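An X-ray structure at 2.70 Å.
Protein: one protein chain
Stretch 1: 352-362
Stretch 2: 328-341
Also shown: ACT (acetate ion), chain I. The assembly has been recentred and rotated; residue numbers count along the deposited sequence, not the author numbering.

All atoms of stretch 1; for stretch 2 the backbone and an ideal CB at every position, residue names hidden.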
ATOM      1  N   LEU B 352     -11.280 -42.194 -16.888  1.00 48.18           N
ATOM      2  CA  LEU B 352     -11.790 -42.470 -15.549  1.00 36.38           C
ATOM      3  C   LEU B 352     -13.264 -42.852 -15.589  1.00 42.24           C
ATOM      4  O   LEU B 352     -13.688 -43.793 -14.915  1.00 48.61           O
ATOM      5  CB  LEU B 352     -11.587 -41.262 -14.634  1.00 30.73           C
ATOM      6  CG  LEU B 352     -12.187 -41.365 -13.230  1.00 30.51           C
ATOM      7  CD1 LEU B 352     -11.654 -42.586 -12.497  1.00 26.10           C
ATOM      8  CD2 LEU B 352     -11.908 -40.099 -12.437  1.00 25.95           C
ATOM      9  N   ILE B 353     -14.040 -42.119 -16.381  1.00 35.28           N
ATOM     10  CA  ILE B 353     -15.460 -42.401 -16.544  1.00 35.49           C
ATOM     11  C   ILE B 353     -15.668 -43.796 -17.125  1.00 45.44           C
ATOM     12  O   ILE B 353     -16.567 -44.527 -16.708  1.00 48.65           O
ATOM     13  CB  ILE B 353     -16.140 -41.353 -17.449  1.00 38.19           C
ATOM     14  CG1 ILE B 353     -16.091 -39.973 -16.790  1.00 41.80           C
ATOM     15  CG2 ILE B 353     -17.580 -41.742 -17.739  1.00 43.97           C
ATOM     16  CD1 ILE B 353     -16.638 -38.863 -17.655  1.00 43.43           C
ATOM     17  N   ASN B 354     -14.815 -44.168 -18.074  1.00 52.94           N
ATOM     18  CA  ASN B 354     -14.899 -45.477 -18.708  1.00 53.53           C
ATOM     19  C   ASN B 354     -14.668 -46.618 -17.723  1.00 49.03           C
ATOM     20  O   ASN B 354     -15.326 -47.655 -17.804  1.00 52.46           O
ATOM     21  CB  ASN B 354     -13.896 -45.576 -19.858  1.00 57.30           C
ATOM     22  CG  ASN B 354     -14.567 -45.824 -21.191  1.00 63.88           C
ATOM     23  OD1 ASN B 354     -14.892 -44.885 -21.918  1.00 64.94           O
ATOM     24  ND2 ASN B 354     -14.785 -47.093 -21.519  1.00 70.20           N
ATOM     25  N   GLU B 355     -13.731 -46.422 -16.800  1.00 44.95           N
ATOM     26  CA  GLU B 355     -13.448 -47.421 -15.774  1.00 47.91           C
ATOM     27  C   GLU B 355     -14.677 -47.637 -14.895  1.00 52.93           C
ATOM     28  O   GLU B 355     -14.981 -48.763 -14.500  1.00 59.35           O
ATOM     29  CB  GLU B 355     -12.251 -47.000 -14.919  1.00 43.03           C
ATOM     30  CG  GLU B 355     -11.798 -48.055 -13.917  1.00 55.03           C
ATOM     31  CD  GLU B 355     -10.732 -47.542 -12.965  1.00 76.77           C
ATOM     32  OE1 GLU B 355      -9.592 -48.051 -13.013  1.00 78.95           O
ATOM     33  OE2 GLU B 355     -11.036 -46.633 -12.163  1.00 84.89           O
ATOM     34  N   ARG B 356     -15.380 -46.549 -14.600  1.00 45.56           N
ATOM     35  CA  ARG B 356     -16.600 -46.608 -13.808  1.00 40.75           C
ATOM     36  C   ARG B 356     -17.706 -47.323 -14.577  1.00 42.07           C
ATOM     37  O   ARG B 356     -18.455 -48.118 -14.012  1.00 53.02           O
ATOM     38  CB  ARG B 356     -17.055 -45.202 -13.414  1.00 34.58           C
ATOM     39  CG  ARG B 356     -16.010 -44.396 -12.656  1.00 35.02           C
ATOM     40  CD  ARG B 356     -15.743 -44.980 -11.280  1.00 28.44           C
ATOM     41  NE  ARG B 356     -14.681 -44.268 -10.574  1.00 35.54           N
ATOM     42  CZ  ARG B 356     -14.873 -43.180  -9.833  1.00 37.32           C
ATOM     43  NH1 ARG B 356     -13.849 -42.599  -9.226  1.00 33.95           N
ATOM     44  NH2 ARG B 356     -16.090 -42.672  -9.700  1.00 42.36           N
ATOM     45  N   ILE B 357     -17.799 -47.033 -15.870  1.00 40.37           N
ATOM     46  CA  ILE B 357     -18.794 -47.662 -16.731  1.00 51.25           C
ATOM     47  C   ILE B 357     -18.512 -49.153 -16.878  1.00 61.90           C
ATOM     48  O   ILE B 357     -19.426 -49.977 -16.814  1.00 66.00           O
ATOM     49  CB  ILE B 357     -18.828 -47.003 -18.126  1.00 44.95           C
ATOM     50  CG1 ILE B 357     -19.310 -45.555 -18.017  1.00 39.33           C
ATOM     51  CG2 ILE B 357     -19.727 -47.785 -19.074  1.00 34.13           C
ATOM     52  CD1 ILE B 357     -19.399 -44.838 -19.343  1.00 32.16           C
ATOM     53  N   THR B 358     -17.240 -49.491 -17.066  1.00 64.27           N
ATOM     54  CA  THR B 358     -16.825 -50.881 -17.215  1.00 63.27           C
ATOM     55  C   THR B 358     -17.161 -51.688 -15.966  1.00 63.31           C
ATOM     56  O   THR B 358     -17.623 -52.826 -16.055  1.00 75.48           O
ATOM     57  CB  THR B 358     -15.312 -50.989 -17.504  1.00 60.14           C
ATOM     58  OG1 THR B 358     -14.993 -50.237 -18.681  1.00 58.43           O
ATOM     59  CG2 THR B 358     -14.906 -52.440 -17.712  1.00 52.80           C
ATOM     60  N   HIS B 359     -16.936 -51.088 -14.801  1.00 60.01           N
ATOM     61  CA  HIS B 359     -17.202 -51.755 -13.531  1.00 62.74           C
ATOM     62  C   HIS B 359     -18.696 -51.978 -13.313  1.00 67.83           C
ATOM     63  O   HIS B 359     -19.101 -52.967 -12.701  1.00 75.90           O
ATOM     64  CB  HIS B 359     -16.619 -50.944 -12.372  1.00 61.16           C
ATOM     65  CG  HIS B 359     -16.781 -51.598 -11.037  1.00 70.07           C
ATOM     66  ND1 HIS B 359     -17.908 -51.435 -10.260  1.00 74.24           N
ATOM     67  CD2 HIS B 359     -15.959 -52.417 -10.339  1.00 75.55           C
ATOM     68  CE1 HIS B 359     -17.773 -52.125  -9.141  1.00 72.40           C
ATOM     69  NE2 HIS B 359     -16.599 -52.730  -9.164  1.00 77.90           N
ATOM     70  N   LEU B 360     -19.512 -51.057 -13.816  1.00 63.63           N
ATOM     71  CA  LEU B 360     -20.961 -51.155 -13.668  1.00 58.08           C
ATOM     72  C   LEU B 360     -21.568 -52.163 -14.641  1.00 59.84           C
ATOM     73  O   LEU B 360     -22.573 -52.803 -14.335  1.00 60.32           O
ATOM     74  CB  LEU B 360     -21.612 -49.783 -13.864  1.00 52.07           C
ATOM     75  CG  LEU B 360     -21.433 -48.775 -12.727  1.00 52.26           C
ATOM     76  CD1 LEU B 360     -22.019 -47.426 -13.110  1.00 57.22           C
ATOM     77  CD2 LEU B 360     -22.072 -49.293 -11.448  1.00 47.78           C
ATOM     78  N   GLN B 361     -20.954 -52.301 -15.811  1.00 63.56           N
ATOM     79  CA  GLN B 361     -21.445 -53.231 -16.823  1.00 64.06           C
ATOM     80  C   GLN B 361     -20.928 -54.645 -16.576  1.00 72.75           C
ATOM     81  O   GLN B 361     -21.389 -55.603 -17.197  1.00 65.76           O
ATOM     82  CB  GLN B 361     -21.052 -52.757 -18.224  1.00 42.80           C
ATOM     83  CG  GLN B 361     -21.880 -51.583 -18.725  1.00 49.55           C
ATOM     84  CD  GLN B 361     -21.448 -51.102 -20.096  1.00 57.20           C
ATOM     85  OE1 GLN B 361     -20.300 -51.288 -20.499  1.00 58.12           O
ATOM     86  NE2 GLN B 361     -22.372 -50.482 -20.821  1.00 56.55           N
ATOM     87  N   ALA B 362     -19.967 -54.767 -15.665  1.00 76.42           N
ATOM     88  CA  ALA B 362     -19.438 -56.070 -15.283  1.00 78.31           C
ATOM     89  C   ALA B 362     -20.400 -56.775 -14.333  1.00 99.36           C
ATOM     90  O   ALA B 362     -20.497 -58.003 -14.327  1.00101.38           O
ATOM     91  CB  ALA B 362     -18.066 -55.922 -14.644  1.00 61.82           C
ATOM     92  N   UNK B 328     -28.097 -47.073  -6.527  1.00 51.84           N
ATOM     93  CA  UNK B 328     -28.712 -47.188  -7.840  1.00 49.84           C
ATOM     94  C   UNK B 328     -27.623 -47.241  -8.904  1.00 58.07           C
ATOM     95  O   UNK B 328     -27.003 -46.229  -9.228  1.00 75.55           O
ATOM     96  CB  UNK B 328     -29.670 -46.024  -8.100  1.00 49.84           C
ATOM     97  N   UNK B 329     -27.411 -48.429  -9.458  1.00 55.11           N
ATOM     98  CA  UNK B 329     -26.437 -48.622 -10.524  1.00 57.93           C
ATOM     99  C   UNK B 329     -27.019 -48.254 -11.882  1.00 58.21           C
ATOM    100  O   UNK B 329     -26.304 -47.803 -12.777  1.00 55.44           O
ATOM    101  CB  UNK B 329     -25.947 -50.072 -10.539  1.00 57.93           C
ATOM    102  N   UNK B 330     -28.326 -48.457 -12.021  1.00 63.70           N
ATOM    103  CA  UNK B 330     -29.027 -48.208 -13.275  1.00 67.14           C
ATOM    104  C   UNK B 330     -28.907 -46.749 -13.700  1.00 61.43           C
ATOM    105  O   UNK B 330     -28.515 -46.454 -14.829  1.00 62.34           O
ATOM    106  CB  UNK B 330     -30.501 -48.596 -13.144  1.00 67.14           C
ATOM    107  N   UNK B 331     -29.237 -45.838 -12.788  1.00 50.76           N
ATOM    108  CA  UNK B 331     -29.142 -44.412 -13.072  1.00 47.65           C
ATOM    109  C   UNK B 331     -27.687 -43.961 -13.146  1.00 50.15           C
ATOM    110  O   UNK B 331     -27.349 -43.057 -13.908  1.00 44.71           O
ATOM    111  CB  UNK B 331     -29.890 -43.607 -12.007  1.00 47.65           C
ATOM    112  N   UNK B 332     -26.830 -44.599 -12.352  1.00 43.59           N
ATOM    113  CA  UNK B 332     -25.410 -44.270 -12.337  1.00 42.65           C
ATOM    114  C   UNK B 332     -24.771 -44.539 -13.695  1.00 47.87           C
ATOM    115  O   UNK B 332     -24.021 -43.710 -14.213  1.00 45.19           O
ATOM    116  CB  UNK B 332     -24.690 -45.068 -11.248  1.00 42.65           C
ATOM    117  N   UNK B 333     -25.079 -45.700 -14.267  1.00 43.55           N
ATOM    118  CA  UNK B 333     -24.549 -46.080 -15.571  1.00 47.68           C
ATOM    119  C   UNK B 333     -25.008 -45.112 -16.653  1.00 52.22           C
ATOM    120  O   UNK B 333     -24.216 -44.676 -17.488  1.00 56.37           O
ATOM    121  CB  UNK B 333     -24.976 -47.506 -15.925  1.00 47.68           C
ATOM    122  N   UNK B 334     -26.294 -44.776 -16.627  1.00 48.32           N
ATOM    123  CA  UNK B 334     -26.865 -43.839 -17.586  1.00 51.79           C
ATOM    124  C   UNK B 334     -26.226 -42.460 -17.442  1.00 50.98           C
ATOM    125  O   UNK B 334     -25.991 -41.766 -18.433  1.00 52.94           O
ATOM    126  CB  UNK B 334     -28.381 -43.743 -17.401  1.00 51.79           C
ATOM    127  N   UNK B 335     -25.934 -42.076 -16.203  1.00 45.80           N
ATOM    128  CA  UNK B 335     -25.387 -40.756 -15.913  1.00 44.15           C
ATOM    129  C   UNK B 335     -23.900 -40.667 -16.254  1.00 43.88           C
ATOM    130  O   UNK B 335     -23.428 -39.634 -16.730  1.00 43.71           O
ATOM    131  CB  UNK B 335     -25.604 -40.412 -14.438  1.00 44.15           C
ATOM    132  N   UNK B 336     -23.163 -41.746 -16.008  1.00 40.28           N
ATOM    133  CA  UNK B 336     -21.756 -41.803 -16.391  1.00 39.86           C
ATOM    134  C   UNK B 336     -21.604 -41.665 -17.902  1.00 49.55           C
ATOM    135  O   UNK B 336     -20.733 -40.941 -18.385  1.00 52.40           O
ATOM    136  CB  UNK B 336     -21.122 -43.110 -15.911  1.00 39.86           C
ATOM    137  N   UNK B 337     -22.460 -42.361 -18.642  1.00 55.50           N
ATOM    138  CA  UNK B 337     -22.446 -42.305 -20.099  1.00 61.14           C
ATOM    139  C   UNK B 337     -22.790 -40.906 -20.597  1.00 61.65           C
ATOM    140  O   UNK B 337     -22.365 -40.494 -21.676  1.00 69.35           O
ATOM    141  CB  UNK B 337     -23.425 -43.327 -20.681  1.00 61.14           C
ATOM    142  N   UNK B 338     -23.561 -40.178 -19.797  1.00 54.88           N
ATOM    143  CA  UNK B 338     -23.943 -38.815 -20.134  1.00 49.62           C
ATOM    144  C   UNK B 338     -22.774 -37.865 -19.886  1.00 58.32           C
ATOM    145  O   UNK B 338     -22.595 -36.880 -20.602  1.00 65.67           O
ATOM    146  CB  UNK B 338     -25.168 -38.383 -19.325  1.00 49.62           C
ATOM    147  N   UNK B 339     -21.978 -38.175 -18.868  1.00 52.65           N
ATOM    148  CA  UNK B 339     -20.823 -37.356 -18.515  1.00 47.76           C
ATOM    149  C   UNK B 339     -19.698 -37.530 -19.526  1.00 47.96           C
ATOM    150  O   UNK B 339     -18.918 -36.610 -19.768  1.00 44.40           O
ATOM    151  CB  UNK B 339     -20.328 -37.709 -17.111  1.00 47.76           C
ATOM    152  N   UNK B 340     -19.625 -38.718 -20.117  1.00 49.18           N
ATOM    153  CA  UNK B 340     -18.570 -39.050 -21.069  1.00 48.81           C
ATOM    154  C   UNK B 340     -18.649 -38.193 -22.332  1.00 51.35           C
ATOM    155  O   UNK B 340     -17.656 -38.022 -23.038  1.00 47.63           O
ATOM    156  CB  UNK B 340     -18.648 -40.532 -21.441  1.00 48.81           C
ATOM    157  N   UNK B 341     -19.828 -37.644 -22.600  1.00 56.42           N
ATOM    158  CA  UNK B 341     -20.051 -36.846 -23.802  1.00 55.81           C
ATOM    159  C   UNK B 341     -19.652 -35.389 -23.594  1.00 57.87           C
ATOM    160  O   UNK B 341     -19.797 -34.562 -24.493  1.00 62.20           O
ATOM    161  CB  UNK B 341     -21.519 -36.929 -24.225  1.00 55.81           C
TER
HETATM  162  C   ACT I 502     -12.393 -40.157  -6.877  1.00 61.46           C
HETATM  163  O   ACT I 502     -13.348 -40.307  -7.669  1.00 60.22           O
HETATM  164  OXT ACT I 502     -12.690 -39.753  -5.732  1.00 67.25           O
HETATM  165  CH3 ACT I 502     -10.975 -40.444  -7.274  1.00 43.06           C

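Stretch 2 runs nearly antiparallel to the helix of stretch 1, the axes 9.5 Å apart at closest approach and inclined at 156°. Position 328, with phi/psi of -102/106, lies just before the helix and out of reach of stretch 1, which suits a small polar capping residue. Asp328 OD1 accepts from the backbone N of 331 at 3.1 Å, a capping bond.

At 329 CA-to-CB points toward stretch 1, the ideal CB 4.1 Å from Leu360 CD2. A short side chain of either character would fit; Asp329 brings OD1 to 3.9 Å from Leu360 CD2. Positions 330 and 331 find nothing of stretch 1 nearby, so any polar residue that tolerates a helix would serve; Lys330 and Lys331 make no contact.

Position 332 points toward stretch 1 with its ideal CB 4.0 Å from Leu360 CD1, favouring a small residue. Ala332 adds only its methyl, forming one wall of the site that receives Leu360. The bond at 333 points sideways, but Leu360, Ile357 and Gln361 offer carbon within reach of a flexible aliphatic chain. Leu333 places CD1 3.7 Å from Ile357 CG2 and 4.1 Å from Leu360 CB.

Positions 334 and 335 are again out of reach, and many polar residues would suit. Lys334 extends from the helix, while Thr335 OG1 donates to Lys331 O at a very short 2.4 Å.

Position 336 points into a hollow between Ile353, Arg356, Ile357 and Leu360, with the ideal CB 3.7 Å from Ile357 CG1. Leucine, methionine or an aromatic could enter; the guanidinium beyond would also favour an acceptor at the tip. In Tyr336, Arg356 CB lies over one ring face, 3.7 Å from the centroid, Leu360 CD1 is 3.7 Å from Tyr336 CD2, and Arg356 NH2 donates to Tyr336 OH at 3.0 Å. Arg356 NH1 donates to the acetate O at 2.8 Å, so the guanidinium serves both partners near its plane.

At 337 the bond points away, yet a long side chain could return toward Ile357 and Gln361. Gln337 does so: its CG is 3.8 Å from Ile357 CD1. Position 338 points away, where most polar residues would suit; Lys338 occupies it.

Position 339 points toward Ile353, its ideal CB already 3.9 Å from Ile353 CD1, and a small residue suits it; Ala339 packs there. At 340 CA-to-CB points toward stretch 1, the ideal CB 4.0 Å from Ile353 CG2, and with Asn354 nearby several larger side chains would suit. Tyr340 has Ile353 CG2 at its ring edge and CE1 3.1 Å from Asn354 OD1. Position 341 points away, suiting small polar residues; Thr341 OG1 donates to Lys338 O at 2.7 Å.

Stretch 2 (328-341) DDKKALKTYQKAYT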
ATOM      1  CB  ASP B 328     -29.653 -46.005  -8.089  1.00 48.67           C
ATOM      2  CG  ASP B 328     -30.583 -46.224  -9.267  1.00 60.92           C
ATOM      3  OD1 ASP B 328     -30.260 -47.040 -10.156  1.00 76.44           O
ATOM      4  OD2 ASP B 328     -31.643 -45.566  -9.306  1.00 53.84           O
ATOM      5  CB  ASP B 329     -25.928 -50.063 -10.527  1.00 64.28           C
ATOM      6  CG  ASP B 329     -25.179 -50.416  -9.255  1.00 70.30           C
ATOM      7  OD1 ASP B 329     -24.657 -49.492  -8.595  1.00 60.14           O
ATOM      8  OD2 ASP B 329     -25.111 -51.616  -8.914  1.00 78.96           O
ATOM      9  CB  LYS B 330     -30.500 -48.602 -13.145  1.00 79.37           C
ATOM     10  CG  LYS B 330     -31.309 -48.445 -14.423  1.00 98.48           C
ATOM     11  CD  LYS B 330     -32.774 -48.790 -14.190  1.00109.20           C
ATOM     12  CE  LYS B 330     -33.587 -48.658 -15.466  1.00104.27           C
ATOM     13  NZ  LYS B 330     -33.113 -49.592 -16.524  1.00 97.75           N
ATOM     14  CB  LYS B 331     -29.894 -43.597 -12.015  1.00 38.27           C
ATOM     15  CG  LYS B 331     -31.402 -43.773 -12.063  1.00 65.75           C
ATOM     16  CD  LYS B 331     -32.112 -42.815 -11.119  1.00 75.96           C
ATOM     17  CE  LYS B 331     -33.620 -42.996 -11.192  1.00 83.25           C
ATOM     18  NZ  LYS B 331     -34.346 -42.027 -10.326  1.00 89.65           N
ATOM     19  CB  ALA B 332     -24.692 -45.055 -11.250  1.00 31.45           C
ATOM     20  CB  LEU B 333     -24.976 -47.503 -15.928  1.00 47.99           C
ATOM     21  CG  LEU B 333     -24.485 -48.018 -17.280  1.00 45.49           C
ATOM     22  CD1 LEU B 333     -22.966 -48.055 -17.308  1.00 42.61           C
ATOM     23  CD2 LEU B 333     -25.066 -49.389 -17.581  1.00 43.69           C
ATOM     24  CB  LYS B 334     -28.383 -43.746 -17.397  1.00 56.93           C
ATOM     25  CG  LYS B 334     -29.086 -42.809 -18.367  1.00 75.35           C
ATOM     26  CD  LYS B 334     -30.565 -42.676 -18.025  1.00 88.60           C
ATOM     27  CE  LYS B 334     -31.274 -41.707 -18.960  1.00 96.82           C
ATOM     28  NZ  LYS B 334     -31.280 -42.190 -20.369  1.00101.57           N
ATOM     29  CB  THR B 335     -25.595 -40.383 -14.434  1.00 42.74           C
ATOM     30  OG1 THR B 335     -26.945 -40.676 -14.055  1.00 37.86           O
ATOM     31  CG2 THR B 335     -25.321 -38.905 -14.211  1.00 39.39           C
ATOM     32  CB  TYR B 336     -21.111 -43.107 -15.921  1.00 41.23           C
ATOM     33  CG  TYR B 336     -20.544 -43.060 -14.520  1.00 44.03           C
ATOM     34  CD1 TYR B 336     -19.557 -42.143 -14.182  1.00 45.46           C
ATOM     35  CD2 TYR B 336     -20.973 -43.950 -13.545  1.00 43.31           C
ATOM     36  CE1 TYR B 336     -19.028 -42.102 -12.906  1.00 40.91           C
ATOM     37  CE2 TYR B 336     -20.450 -43.917 -12.266  1.00 43.90           C
ATOM     38  CZ  TYR B 336     -19.477 -42.991 -11.952  1.00 43.56           C
ATOM     39  OH  TYR B 336     -18.952 -42.953 -10.681  1.00 44.02           O
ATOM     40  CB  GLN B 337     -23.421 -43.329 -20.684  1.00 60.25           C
ATOM     41  CG  GLN B 337     -23.018 -44.777 -20.450  1.00 63.46           C
ATOM     42  CD  GLN B 337     -24.128 -45.755 -20.795  1.00 64.36           C
ATOM     43  OE1 GLN B 337     -25.278 -45.362 -20.990  1.00 61.21           O
ATOM     44  NE2 GLN B 337     -23.786 -47.036 -20.869  1.00 68.51           N
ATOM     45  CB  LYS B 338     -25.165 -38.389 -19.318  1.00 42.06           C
ATOM     46  CG  LYS B 338     -26.098 -37.432 -20.037  1.00 62.26           C
ATOM     47  CD  LYS B 338     -27.407 -37.273 -19.278  1.00 78.61           C
ATOM     48  CE  LYS B 338     -28.410 -36.449 -20.070  1.00 85.53           C
ATOM     49  NZ  LYS B 338     -29.715 -36.334 -19.361  1.00 83.00           N
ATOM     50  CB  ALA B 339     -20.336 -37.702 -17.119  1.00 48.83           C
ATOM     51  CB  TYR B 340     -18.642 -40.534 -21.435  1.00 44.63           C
ATOM     52  CG  TYR B 340     -17.492 -41.020 -22.286  1.00 48.12           C
ATOM     53  CD1 TYR B 340     -16.275 -41.361 -21.711  1.00 52.02           C
ATOM     54  CD2 TYR B 340     -17.625 -41.149 -23.663  1.00 54.65           C
ATOM     55  CE1 TYR B 340     -15.220 -41.810 -22.484  1.00 63.62           C
ATOM     56  CE2 TYR B 340     -16.576 -41.597 -24.444  1.00 65.34           C
ATOM     57  CZ  TYR B 340     -15.376 -41.926 -23.849  1.00 70.85           C
ATOM     58  OH  TYR B 340     -14.327 -42.373 -24.620  1.00 76.48           O
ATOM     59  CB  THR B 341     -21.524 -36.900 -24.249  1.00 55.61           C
ATOM     60  OG1 THR B 341     -22.354 -36.290 -23.252  1.00 53.92           O
ATOM     61  CG2 THR B 341     -21.964 -38.343 -24.461  1.00 55.03           C
TER
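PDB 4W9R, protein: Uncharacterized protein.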